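Local coordinates for protein guanine deaminase (Escherichia coli, PDB 6OHB) that catalyses the zinc-dependent hydrolytic deamination of guanine to xanthine and ammonia, a step of purine degradation, at residues 10-15 against 51-56; 19-24 against 359-364; 191-196 against 202-207; 392-395 against 399-402. All blocks are in the same frame, centred on the assembly; numbering follows the deposited sequence.

Contact 1 (10-15 against 51-56); sequences AVRGSF and GEWENG
R12 and W53 form a cation-pi stack on the surface of the small beta domain that accompanies the TIM barrel in this amidohydrolase. R12 lies on strand 8-12, and W53 lies in the short, weakly bonded helical turn after strand 46-50. The guanidinium lies flat on one face of the indole, the two planes only 10° apart. R12 CZ sits 3.4 Å from the centroid of the five-membered ring, close to the ring normal. R12 NH2 is 3.3 Å from W53 NE1, but both are donors, so this is a stacking contact, not a hydrogen bond. R12 NH1 lies 3.4 Å from W53 CE2, one end of the bond the two rings share. CG and CD of the arginine lie over the benzene part of the indole. R12 CD stands over the six-membered ring, 3.7 Å from its centroid, in a CH-pi contact. R12 reaches this far because its chain is fully extended from CG to NE, with CG turned anti to the backbone N (chi1 -173°). W53 meets it with CG likewise anti to N (chi1 171°). The salt bridge from R12 NE to D37 OD1 should limit rotation of the guanidinium and hold it parallel to the indole. Strand 8-12 lies between strands 38-43 and 67-70 in the mixed sheet. W53 also packs on L39 of strand 38-43 and on I60, while R12 touches V66 just before strand 67-70.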
loop_
_atom_site.group_PDB
_atom_site.type_symbol
_atom_site.label_atom_id
_atom_site.label_comp_id
_atom_site.label_asym_id
_atom_site.label_seq_id
_atom_site.Cartn_x
_atom_site.Cartn_y
_atom_site.Cartn_z
ATOM N N ALA A 10 -8.487 29.375 18.821
ATOM C CA ALA A 10 -8.909 28.266 19.668
ATOM C C ALA A 10 -9.327 27.082 18.809
ATOM O O ALA A 10 -10.172 27.225 17.918
ATOM C CB ALA A 10 -10.066 28.681 20.581
ATOM N N VAL A 11 -8.758 25.912 19.092
ATOM C CA VAL A 11 -9.038 24.687 18.355
ATOM C C VAL A 11 -9.456 23.620 19.358
ATOM O O VAL A 11 -8.698 23.294 20.277
ATOM C CB VAL A 11 -7.821 24.210 17.542
ATOM C CG1 VAL A 11 -8.098 22.849 16.931
ATOM C CG2 VAL A 11 -7.455 25.227 16.462
ATOM N N ARG A 12 -10.644 23.059 19.174
ATOM C CA ARG A 12 -11.180 22.062 20.088
ATOM C C ARG A 12 -11.243 20.692 19.418
ATOM O O ARG A 12 -11.528 20.588 18.220
ATOM C CB ARG A 12 -12.573 22.479 20.564
ATOM C CG ARG A 12 -13.132 21.582 21.634
ATOM C CD ARG A 12 -14.519 22.009 22.056
ATOM N NE ARG A 12 -15.023 21.128 23.099
ATOM C CZ ARG A 12 -16.178 21.307 23.725
ATOM N NH1 ARG A 12 -16.948 22.344 23.412
ATOM N NH2 ARG A 12 -16.562 20.453 24.667
ATOM N N GLY A 13 -10.989 19.641 20.189
ATOM C CA GLY A 13 -11.201 18.305 19.655
ATOM C C GLY A 13 -10.407 17.276 20.438
ATOM O O GLY A 13 -10.007 17.515 21.568
ATOM N N SER A 14 -10.197 16.131 19.802
ATOM C CA SER A 14 -9.402 15.053 20.368
ATOM C C SER A 14 -7.966 15.202 19.884
ATOM O O SER A 14 -7.738 15.486 18.712
ATOM C CB SER A 14 -9.975 13.702 19.954
ATOM O OG SER A 14 -10.961 13.276 20.872
ATOM N N PHE A 15 -7.001 15.031 20.784
ATOM C CA PHE A 15 -5.596 15.286 20.486
ATOM C C PHE A 15 -4.767 14.080 20.888
ATOM O O PHE A 15 -5.082 13.389 21.863
ATOM C CB PHE A 15 -5.050 16.513 21.246
ATOM C CG PHE A 15 -5.651 17.819 20.828
ATOM C CD1 PHE A 15 -6.878 18.234 21.331
ATOM C CD2 PHE A 15 -4.989 18.633 19.931
ATOM C CE1 PHE A 15 -7.426 19.436 20.935
ATOM C CE2 PHE A 15 -5.532 19.832 19.531
ATOM C CZ PHE A 15 -6.748 20.236 20.030
ATOM N N GLY A 51 -4.396 21.675 26.604
ATOM C CA GLY A 51 -4.813 20.795 27.683
ATOM C C GLY A 51 -6.283 20.440 27.600
ATOM O O GLY A 51 -6.879 20.455 26.525
ATOM N N GLU A 52 -6.840 20.084 28.755
ATOM C CA GLU A 52 -8.248 19.709 28.832
ATOM C C GLU A 52 -9.146 20.914 28.577
ATOM O O GLU A 52 -8.870 22.029 29.034
ATOM C CB GLU A 52 -8.568 19.106 30.203
ATOM C CG GLU A 52 -7.868 17.788 30.495
ATOM C CD GLU A 52 -8.666 16.588 30.026
ATOM O OE1 GLU A 52 -9.790 16.781 29.508
ATOM O OE2 GLU A 52 -8.175 15.449 30.188
ATOM N N TRP A 53 -10.235 20.671 27.843
ATOM C CA TRP A 53 -11.178 21.727 27.487
ATOM C C TRP A 53 -11.676 22.482 28.719
ATOM O O TRP A 53 -11.693 23.718 28.744
ATOM C CB TRP A 53 -12.349 21.116 26.707
ATOM C CG TRP A 53 -13.499 22.052 26.463
ATOM C CD1 TRP A 53 -14.740 21.980 27.021
ATOM C CD2 TRP A 53 -13.519 23.192 25.587
ATOM N NE1 TRP A 53 -15.530 23.002 26.555
ATOM C CE2 TRP A 53 -14.805 23.761 25.674
ATOM C CE3 TRP A 53 -12.577 23.786 24.739
ATOM C CZ2 TRP A 53 -15.173 24.897 24.952
ATOM C CZ3 TRP A 53 -12.945 24.917 24.018
ATOM C CH2 TRP A 53 -14.232 25.459 24.132
ATOM N N GLU A 54 -12.095 21.753 29.755
ATOM C CA GLU A 54 -12.631 22.436 30.927
ATOM C C GLU A 54 -11.552 23.184 31.699
ATOM O O GLU A 54 -11.876 24.135 32.419
ATOM C CB GLU A 54 -13.352 21.445 31.845
ATOM C CG GLU A 54 -14.542 20.715 31.199
ATOM C CD GLU A 54 -15.762 21.603 30.952
ATOM O OE1 GLU A 54 -15.720 22.806 31.279
ATOM O OE2 GLU A 54 -16.777 21.090 30.435
ATOM N N ASN A 55 -10.279 22.799 31.546
ATOM C CA ASN A 55 -9.178 23.495 32.206
ATOM C C ASN A 55 -8.722 24.752 31.475
ATOM O O ASN A 55 -7.962 25.536 32.050
ATOM C CB ASN A 55 -7.967 22.568 32.371
ATOM C CG ASN A 55 -8.184 21.500 33.425
ATOM O OD1 ASN A 55 -9.010 21.656 34.319
ATOM N ND2 ASN A 55 -7.429 20.408 33.328
ATOM N N GLY A 56 -9.144 24.971 30.234
ATOM C CA GLY A 56 -8.611 26.095 29.491
ATOM C C GLY A 56 -9.634 26.977 28.813
ATOM O O GLY A 56 -9.291 28.058 28.330
#

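Contact 2 (19-24 against 359-364)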
loop_
_atom_site.group_PDB
_atom_site.type_symbol
_atom_site.label_atom_id
_atom_site.label_comp_id
_atom_site.label_asym_id
_atom_site.label_seq_id
_atom_site.Cartn_x
_atom_site.Cartn_y
_atom_site.Cartn_z
ATOM N N THR A 19 4.979 13.322 24.414
ATOM C CA THR A 19 5.386 14.511 25.161
ATOM C C THR A 19 6.893 14.651 25.334
ATOM O O THR A 19 7.341 15.698 25.810
ATOM C CB THR A 19 4.708 14.541 26.535
ATOM O OG1 THR A 19 5.067 13.374 27.290
ATOM C CG2 THR A 19 3.195 14.594 26.363
ATOM N N ARG A 20 7.685 13.654 24.949
ATOM C CA ARG A 20 9.132 13.777 25.064
ATOM C C ARG A 20 9.787 12.719 24.192
ATOM O O ARG A 20 9.173 11.708 23.844
ATOM C CB ARG A 20 9.604 13.631 26.515
ATOM C CG ARG A 20 9.493 12.214 27.033
ATOM C CD ARG A 20 9.862 12.090 28.497
ATOM N NE ARG A 20 9.970 10.682 28.862
ATOM C CZ ARG A 20 8.942 9.936 29.257
ATOM N NH1 ARG A 20 7.729 10.469 29.348
ATOM N NH2 ARG A 20 9.126 8.657 29.559
ATOM N N THR A 21 11.045 12.969 23.839
ATOM C CA THR A 21 11.819 11.990 23.098
ATOM C C THR A 21 12.282 10.881 24.031
ATOM O O THR A 21 12.550 11.101 25.213
ATOM C CB THR A 21 13.029 12.641 22.417
ATOM O OG1 THR A 21 13.854 13.276 23.400
ATOM C CG2 THR A 21 12.579 13.685 21.403
ATOM N N ILE A 22 12.352 9.672 23.489
ATOM C CA ILE A 22 12.793 8.507 24.250
ATOM C C ILE A 22 14.004 7.927 23.525
ATOM O O ILE A 22 14.416 8.460 22.488
ATOM C CB ILE A 22 11.648 7.486 24.399
ATOM C CG1 ILE A 22 10.863 7.364 23.088
ATOM C CG2 ILE A 22 10.689 7.923 25.509
ATOM C CD1 ILE A 22 11.491 6.441 22.046
ATOM N N ASP A 23 14.596 6.855 24.057
ATOM C CA ASP A 23 15.623 6.133 23.319
ATOM C C ASP A 23 15.316 4.645 23.140
ATOM O O ASP A 23 16.054 3.958 22.423
ATOM C CB ASP A 23 17.016 6.314 23.974
ATOM C CG ASP A 23 17.049 5.998 25.454
ATOM O OD1 ASP A 23 15.991 6.054 26.114
ATOM O OD2 ASP A 23 18.153 5.710 25.974
ATOM N N ASN A 24 14.245 4.129 23.750
ATOM C CA ASN A 24 13.775 2.794 23.456
ATOM C C ASN A 24 12.301 2.883 23.084
ATOM O O ASN A 24 11.535 3.588 23.761
ATOM C CB ASN A 24 13.966 1.848 24.654
ATOM C CG ASN A 24 15.096 0.866 24.452
ATOM O OD1 ASN A 24 14.980 -0.084 23.678
ATOM N ND2 ASN A 24 16.210 1.098 25.146
ATOM N N ALA A 359 5.190 3.708 15.416
ATOM C CA ALA A 359 4.931 4.304 14.109
ATOM C C ALA A 359 4.509 5.761 14.245
ATOM O O ALA A 359 5.026 6.645 13.545
ATOM C CB ALA A 359 3.861 3.494 13.374
ATOM N N PHE A 360 3.568 6.033 15.153
ATOM C CA PHE A 360 3.144 7.410 15.382
ATOM C C PHE A 360 4.316 8.270 15.846
ATOM O O PHE A 360 4.470 9.416 15.409
ATOM C CB PHE A 360 2.001 7.434 16.399
ATOM C CG PHE A 360 1.517 8.814 16.747
ATOM C CD1 PHE A 360 0.640 9.486 15.912
ATOM C CD2 PHE A 360 1.921 9.431 17.922
ATOM C CE1 PHE A 360 0.184 10.759 16.232
ATOM C CE2 PHE A 360 1.471 10.703 18.249
ATOM C CZ PHE A 360 0.600 11.367 17.400
ATOM N N TYR A 361 5.171 7.720 16.709
ATOM C CA TYR A 361 6.326 8.462 17.195
ATOM C C TYR A 361 7.275 8.813 16.058
ATOM O O TYR A 361 7.692 9.969 15.913
ATOM C CB TYR A 361 7.041 7.640 18.265
ATOM C CG TYR A 361 8.300 8.268 18.799
ATOM C CD1 TYR A 361 8.245 9.305 19.729
ATOM C CD2 TYR A 361 9.548 7.815 18.391
ATOM C CE1 TYR A 361 9.400 9.877 20.228
ATOM C CE2 TYR A 361 10.706 8.379 18.882
ATOM C CZ TYR A 361 10.629 9.411 19.801
ATOM O OH TYR A 361 11.785 9.974 20.292
ATOM N N LEU A 362 7.616 7.826 15.226
ATOM C CA LEU A 362 8.525 8.090 14.115
ATOM C C LEU A 362 7.922 9.076 13.127
ATOM O O LEU A 362 8.657 9.827 12.476
ATOM C CB LEU A 362 8.888 6.783 13.412
ATOM C CG LEU A 362 9.766 5.817 14.209
ATOM C CD1 LEU A 362 9.911 4.491 13.475
ATOM C CD2 LEU A 362 11.124 6.433 14.476
ATOM N N ALA A 363 6.588 9.101 13.011
ATOM C CA ALA A 363 5.953 10.027 12.078
ATOM C C ALA A 363 5.982 11.467 12.580
ATOM O O ALA A 363 5.951 12.399 11.770
ATOM C CB ALA A 363 4.514 9.594 11.803
ATOM N N THR A 364 6.061 11.680 13.895
ATOM C CA THR A 364 5.974 13.042 14.415
ATOM C C THR A 364 7.238 13.445 15.164
ATOM O O THR A 364 8.190 13.941 14.551
ATOM C CB THR A 364 4.760 13.200 15.334
ATOM O OG1 THR A 364 4.853 12.267 16.421
ATOM C CG2 THR A 364 3.472 12.948 14.567
#
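Y361 points its ring at the loop 19-24 and meets it with both its hydroxyl and a ring face. Its CG is anti to the backbone N, which carries the phenol straight out from the helix toward I22. There the backbone N-H of I22 donates to Y361 OH at 3.3 Å. The bond is long but fairly straight, with an N-H...O angle of 161°. I22 and the tyrosine run past each other in opposite directions. The isoleucine CG1 lies between its own backbone N and carbonyl carbon (chi1 41°), and chi2 of 82° bends CD1 over the phenol. I22 CD1 is 4.2 Å from the ring centroid, a CH-pi contact over the face, and 3.8 Å from Y361 CE2. I22 CG1 comes within 3.9 Å of Y361 CZ.

In this amidohydrolase, a TIM-barrel fold, helix 356-363 packs on the loop that joins strands 14-18 and 32-35. T21 adds a smaller touch beside the hydroxyl. Its CA lies at the ring edge, 3.5 Å from Y361 OH, and its CB is 3.6 Å from the same oxygen. The loop residue I28 packs on both I22 and Y361, and V18 of strand 14-18 also touches the tyrosine. On the same helix, F360 turns instead to I16 and V18 of that strand and to V75 and P76.

Contact 3 (191-196 against 202-207); sequences ELIERW and LLYAIT
This is a buried, apolar helix-on-strand contact within one beta-alpha-beta unit of the TIM barrel. The helix 182-196 follows strand 164-169 and leads through a short connection into strand 203-208, which lies parallel to strand 164-169. Y204 carries most of the packing. Its side chain leaves the strand with CG anti to the backbone N (chi1 -171°), and its ring is held against the helix by two successive residues. I193 crosses it at about a right angle. Its CG1 lies over one face, 3.7 Å from the ring centroid in a CH-pi contact and only 3.4 Å from Y204 CD1. I193 CD1 lies on the same side, about equally far from Y204 CD1 and CE1. L192 comes from an oblique direction, with its CB 3.4 Å from Y204 CE2. The phenol hydroxyl is satisfied elsewhere: it hydrogen-bonds K167 N of strand 164-169, with S189 OG as a weak second partner. The tyrosine therefore joins the helix to the neighbouring strand as well as to its own.

At the C-terminal end of the helix, W196 and L202 lie side by side and point the same way. F153 of helix 146-158 stacks on the W196 ring and also packs on L202, while W196 NE1 hydrogen-bonds D150 OD1 of that helix. The stack and the hydrogen bond set the indole of helix 182-196 against helix 146-158. L202 CB also rests 3.7 Å from W196 O. The leucine methyl CD1 meets the benzene part of the indole obliquely, 3.6 Å from W196 CE3 and 4.0 Å from W196 CZ3.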
loop_
_atom_site.group_PDB
_atom_site.type_symbol
_atom_site.label_atom_id
_atom_site.label_comp_id
_atom_site.label_asym_id
_atom_site.label_seq_id
_atom_site.Cartn_x
_atom_site.Cartn_y
_atom_site.Cartn_z
ATOM N N GLU A 191 25.370 30.725 -2.244
ATOM C CA GLU A 191 24.366 31.752 -2.511
ATOM C C GLU A 191 22.999 31.335 -1.982
ATOM O O GLU A 191 22.261 32.158 -1.421
ATOM C CB GLU A 191 24.285 32.053 -4.005
ATOM C CG GLU A 191 23.187 33.052 -4.344
ATOM C CD GLU A 191 23.179 33.449 -5.804
ATOM O OE1 GLU A 191 24.275 33.598 -6.385
ATOM O OE2 GLU A 191 22.077 33.611 -6.371
ATOM N N LEU A 192 22.644 30.058 -2.145
ATOM C CA LEU A 192 21.360 29.600 -1.620
ATOM C C LEU A 192 21.336 29.640 -0.093
ATOM O O LEU A 192 20.305 29.979 0.505
ATOM C CB LEU A 192 21.049 28.202 -2.154
ATOM C CG LEU A 192 20.748 28.220 -3.659
ATOM C CD1 LEU A 192 20.767 26.823 -4.249
ATOM C CD2 LEU A 192 19.419 28.914 -3.947
ATOM N N ILE A 193 22.457 29.302 0.558
ATOM C CA ILE A 193 22.544 29.411 2.015
ATOM C C ILE A 193 22.360 30.859 2.447
ATOM O O ILE A 193 21.632 31.152 3.405
ATOM C CB ILE A 193 23.880 28.845 2.531
ATOM C CG1 ILE A 193 23.927 27.330 2.375
ATOM C CG2 ILE A 193 24.093 29.225 3.998
ATOM C CD1 ILE A 193 25.326 26.751 2.449
ATOM N N GLU A 194 23.017 31.787 1.749
ATOM C CA GLU A 194 22.941 33.193 2.125
ATOM C C GLU A 194 21.557 33.773 1.879
ATOM O O GLU A 194 21.153 34.716 2.569
ATOM C CB GLU A 194 23.975 33.998 1.339
ATOM C CD GLU A 194 26.299 34.569 3.521
ATOM O OE1 GLU A 194 26.372 33.361 3.829
ATOM O OE2 GLU A 194 25.340 35.306 3.843
ATOM N N ARG A 195 20.814 33.233 0.915
ATOM C CA ARG A 195 19.487 33.773 0.649
ATOM C C ARG A 195 18.394 33.131 1.493
ATOM O O ARG A 195 17.440 33.819 1.879
ATOM C CB ARG A 195 19.129 33.606 -0.832
ATOM C CG ARG A 195 17.749 34.140 -1.198
ATOM C CD ARG A 195 17.509 34.090 -2.695
ATOM N N TRP A 196 18.534 31.851 1.845
ATOM C CA TRP A 196 17.415 31.099 2.394
ATOM C C TRP A 196 17.670 30.485 3.758
ATOM O O TRP A 196 16.703 30.239 4.482
ATOM C CB TRP A 196 17.004 29.966 1.435
ATOM C CG TRP A 196 16.471 30.426 0.104
ATOM C CD1 TRP A 196 17.043 30.224 -1.117
ATOM C CD2 TRP A 196 15.255 31.149 -0.138
ATOM N NE1 TRP A 196 16.267 30.782 -2.104
ATOM C CE2 TRP A 196 15.164 31.356 -1.530
ATOM C CE3 TRP A 196 14.239 31.643 0.686
ATOM C CZ2 TRP A 196 14.097 32.036 -2.118
ATOM C CZ3 TRP A 196 13.179 32.317 0.103
ATOM C CH2 TRP A 196 13.118 32.507 -1.286
ATOM N N LEU A 202 12.634 28.571 7.140
ATOM C CA LEU A 202 13.335 27.768 6.153
ATOM C C LEU A 202 14.739 27.426 6.640
ATOM O O LEU A 202 15.337 28.147 7.446
ATOM C CB LEU A 202 13.415 28.510 4.819
ATOM C CG LEU A 202 12.072 28.893 4.200
ATOM C CD1 LEU A 202 12.275 29.694 2.924
ATOM C CD2 LEU A 202 11.232 27.648 3.927
ATOM N N LEU A 203 15.256 26.302 6.148
ATOM C CA LEU A 203 16.579 25.817 6.510
ATOM C C LEU A 203 17.225 25.182 5.287
ATOM O O LEU A 203 16.538 24.626 4.426
ATOM C CB LEU A 203 16.511 24.800 7.660
ATOM C CG LEU A 203 15.838 25.271 8.953
ATOM C CD1 LEU A 203 15.450 24.097 9.841
ATOM C CD2 LEU A 203 16.748 26.235 9.701
ATOM N N TYR A 204 18.551 25.265 5.215
ATOM C CA TYR A 204 19.296 24.756 4.070
ATOM C C TYR A 204 20.063 23.491 4.438
ATOM O O TYR A 204 20.599 23.373 5.543
ATOM C CB TYR A 204 20.264 25.807 3.511
ATOM C CG TYR A 204 20.889 25.377 2.198
ATOM C CD1 TYR A 204 22.023 24.563 2.177
ATOM C CD2 TYR A 204 20.341 25.766 0.985
ATOM C CE1 TYR A 204 22.585 24.157 0.986
ATOM C CE2 TYR A 204 20.900 25.366 -0.208
ATOM C CZ TYR A 204 22.020 24.559 -0.202
ATOM O OH TYR A 204 22.581 24.155 -1.387
ATOM N N ALA A 205 20.126 22.555 3.492
ATOM C CA ALA A 205 20.881 21.319 3.642
ATOM C C ALA A 205 21.902 21.212 2.519
ATOM O O ALA A 205 21.541 21.309 1.343
ATOM C CB ALA A 205 19.957 20.101 3.629
ATOM N N ILE A 206 23.173 21.031 2.880
ATOM C CA ILE A 206 24.195 20.723 1.886
ATOM C C ILE A 206 23.912 19.331 1.343
ATOM O O ILE A 206 23.941 18.343 2.085
ATOM C CB ILE A 206 25.603 20.810 2.484
ATOM C CG1 ILE A 206 25.894 22.232 2.964
ATOM C CG2 ILE A 206 26.632 20.375 1.452
ATOM C CD1 ILE A 206 26.618 22.274 4.284
ATOM N N THR A 207 23.632 19.246 0.046
ATOM C CA THR A 207 23.002 18.066 -0.540
ATOM C C THR A 207 23.823 17.553 -1.715
ATOM O O THR A 207 23.536 17.864 -2.880
ATOM C CB THR A 207 21.568 18.388 -0.973
ATOM O OG1 THR A 207 20.889 19.072 0.086
ATOM C CG2 THR A 207 20.812 17.132 -1.291
#

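Contact 4 (392-395 against 399-402); sequences EPTA and QQLR
Q399 lays its side chain along the backbone of P393, T394 and A395. Its CB is 3.5 Å from P393 O, and its CG and CD follow the same carbonyl at slightly greater distances. Extended beyond CG (chi2 175°), the chain carries its amide to the turn. Q399 NE2 lies 3.3 Å from P393 O, but the angle is poor and no hydrogen bond forms. That nitrogen is bonded instead to S424 OG, which is consistent with the way the amide faces. Its other end, OE1, lies 4.0 Å from A395 CB.

Residues 392-395 make a type I beta turn after strand 388-391, and the chain then enters helix 397-404. The contact thus folds the turn against the first turn of the helix it leads into. The two backbones come close here, with T394 CA only 4.2 Å from Q400 CA. T396, between the two segments, accepts a bond from Q399 N with its OG1.

Q400 packs against T394. Its CG is anti to the backbone N (chi1 167°), and a bend at chi2 (88°) brings its amide across the threonine. Q400 OE1 is 3.5 Å from T394 CB and 3.9 Å from T394 CG2, in van der Waals contact. Nearer the helix backbone, Q400 CB adds a looser touch, 4.1 Å from T394 CB. The amide nitrogen of Q400, NE2, is bonded to D404 OD2, one helical turn further on.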
loop_
_atom_site.group_PDB
_atom_site.type_symbol
_atom_site.label_atom_id
_atom_site.label_comp_id
_atom_site.label_asym_id
_atom_site.label_seq_id
_atom_site.Cartn_x
_atom_site.Cartn_y
_atom_site.Cartn_z
ATOM N N GLU A 392 -9.342 12.568 9.913
ATOM C CA GLU A 392 -10.638 11.905 9.961
ATOM C C GLU A 392 -10.358 10.411 9.921
ATOM O O GLU A 392 -10.211 9.832 8.840
ATOM C CB GLU A 392 -11.521 12.336 8.788
ATOM C CG GLU A 392 -13.000 12.008 8.968
ATOM C CD GLU A 392 -13.831 12.414 7.770
ATOM O OE1 GLU A 392 -13.308 13.163 6.916
ATOM O OE2 GLU A 392 -15.002 11.980 7.678
ATOM N N PRO A 393 -10.260 9.738 11.068
ATOM C CA PRO A 393 -9.932 8.305 11.053
ATOM C C PRO A 393 -11.064 7.422 10.553
ATOM O O PRO A 393 -10.836 6.230 10.326
ATOM C CB PRO A 393 -9.608 8.009 12.522
ATOM C CG PRO A 393 -10.380 9.023 13.283
ATOM C CD PRO A 393 -10.422 10.260 12.437
ATOM N N THR A 394 -12.269 7.963 10.404
ATOM C CA THR A 394 -13.442 7.246 9.921
ATOM C C THR A 394 -13.813 7.687 8.506
ATOM O O THR A 394 -14.989 7.717 8.137
ATOM C CB THR A 394 -14.621 7.442 10.873
ATOM O OG1 THR A 394 -14.852 8.841 11.066
ATOM C CG2 THR A 394 -14.339 6.786 12.227
ATOM N N ALA A 395 -12.812 8.028 7.691
ATOM C CA ALA A 395 -13.085 8.748 6.451
ATOM C C ALA A 395 -13.719 7.882 5.365
ATOM O O ALA A 395 -14.315 8.430 4.434
ATOM C CB ALA A 395 -11.785 9.362 5.920
ATOM N N GLN A 399 -13.020 2.113 7.001
ATOM C CA GLN A 399 -12.319 2.717 8.128
ATOM C C GLN A 399 -13.259 2.909 9.302
ATOM O O GLN A 399 -12.892 2.640 10.448
ATOM C CB GLN A 399 -11.704 4.059 7.732
ATOM C CG GLN A 399 -10.239 3.993 7.369
ATOM C CD GLN A 399 -9.710 5.328 6.872
ATOM O OE1 GLN A 399 -10.048 5.770 5.773
ATOM N NE2 GLN A 399 -8.879 5.980 7.686
ATOM N N GLN A 400 -14.479 3.378 9.040
ATOM C CA GLN A 400 -15.435 3.568 10.120
ATOM C C GLN A 400 -15.721 2.247 10.823
ATOM O O GLN A 400 -15.734 2.176 12.059
ATOM C CB GLN A 400 -16.724 4.176 9.571
ATOM C CG GLN A 400 -17.899 4.135 10.537
ATOM C CD GLN A 400 -17.940 5.346 11.444
ATOM O OE1 GLN A 400 -17.974 6.486 10.979
ATOM N NE2 GLN A 400 -17.947 5.107 12.746
ATOM N N LEU A 401 -15.933 1.180 10.048
ATOM C CA LEU A 401 -16.253 -0.111 10.653
ATOM C C LEU A 401 -15.095 -0.629 11.507
ATOM O O LEU A 401 -15.290 -1.028 12.666
ATOM C CB LEU A 401 -16.638 -1.109 9.556
ATOM C CG LEU A 401 -16.663 -2.604 9.874
ATOM C CD1 LEU A 401 -17.952 -2.969 10.592
ATOM C CD2 LEU A 401 -16.543 -3.411 8.593
ATOM N N ARG A 402 -13.870 -0.596 10.966
ATOM C CA ARG A 402 -12.729 -1.115 11.717
ATOM C C ARG A 402 -12.373 -0.220 12.900
ATOM O O ARG A 402 -11.814 -0.702 13.896
ATOM C CB ARG A 402 -11.517 -1.285 10.800
ATOM C CG ARG A 402 -11.743 -2.252 9.647
ATOM C CD ARG A 402 -10.432 -2.800 9.103
ATOM N NE ARG A 402 -10.635 -4.035 8.347
ATOM C CZ ARG A 402 -9.654 -4.848 7.965
ATOM N NH1 ARG A 402 -8.398 -4.561 8.273
ATOM N NH2 ARG A 402 -9.931 -5.953 7.283
#

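Contact 3 is buried between a barrel strand and its covering helix, and its chemistry is almost wholly apolar. Contact 1 is at the surface, its centre about 28 Å from the centre of the chain, and rests on a single charged stack. Contacts 2 and 4 are partly buried. Contact 2 combines one backbone-to-hydroxyl bond with isoleucine-on-tyrosine packing, while contact 4 has van der Waals touches and no bond across it. Segments 10-15 and 19-24 follow each other in the sequence, so contacts 1 and 2 both involve the N-terminal part. Contacts 3 and 4 join neighbours in sequence; contact 2 spans more than 300 residues. Contacts 3 and 4 lie on opposite sides of the chain's centre.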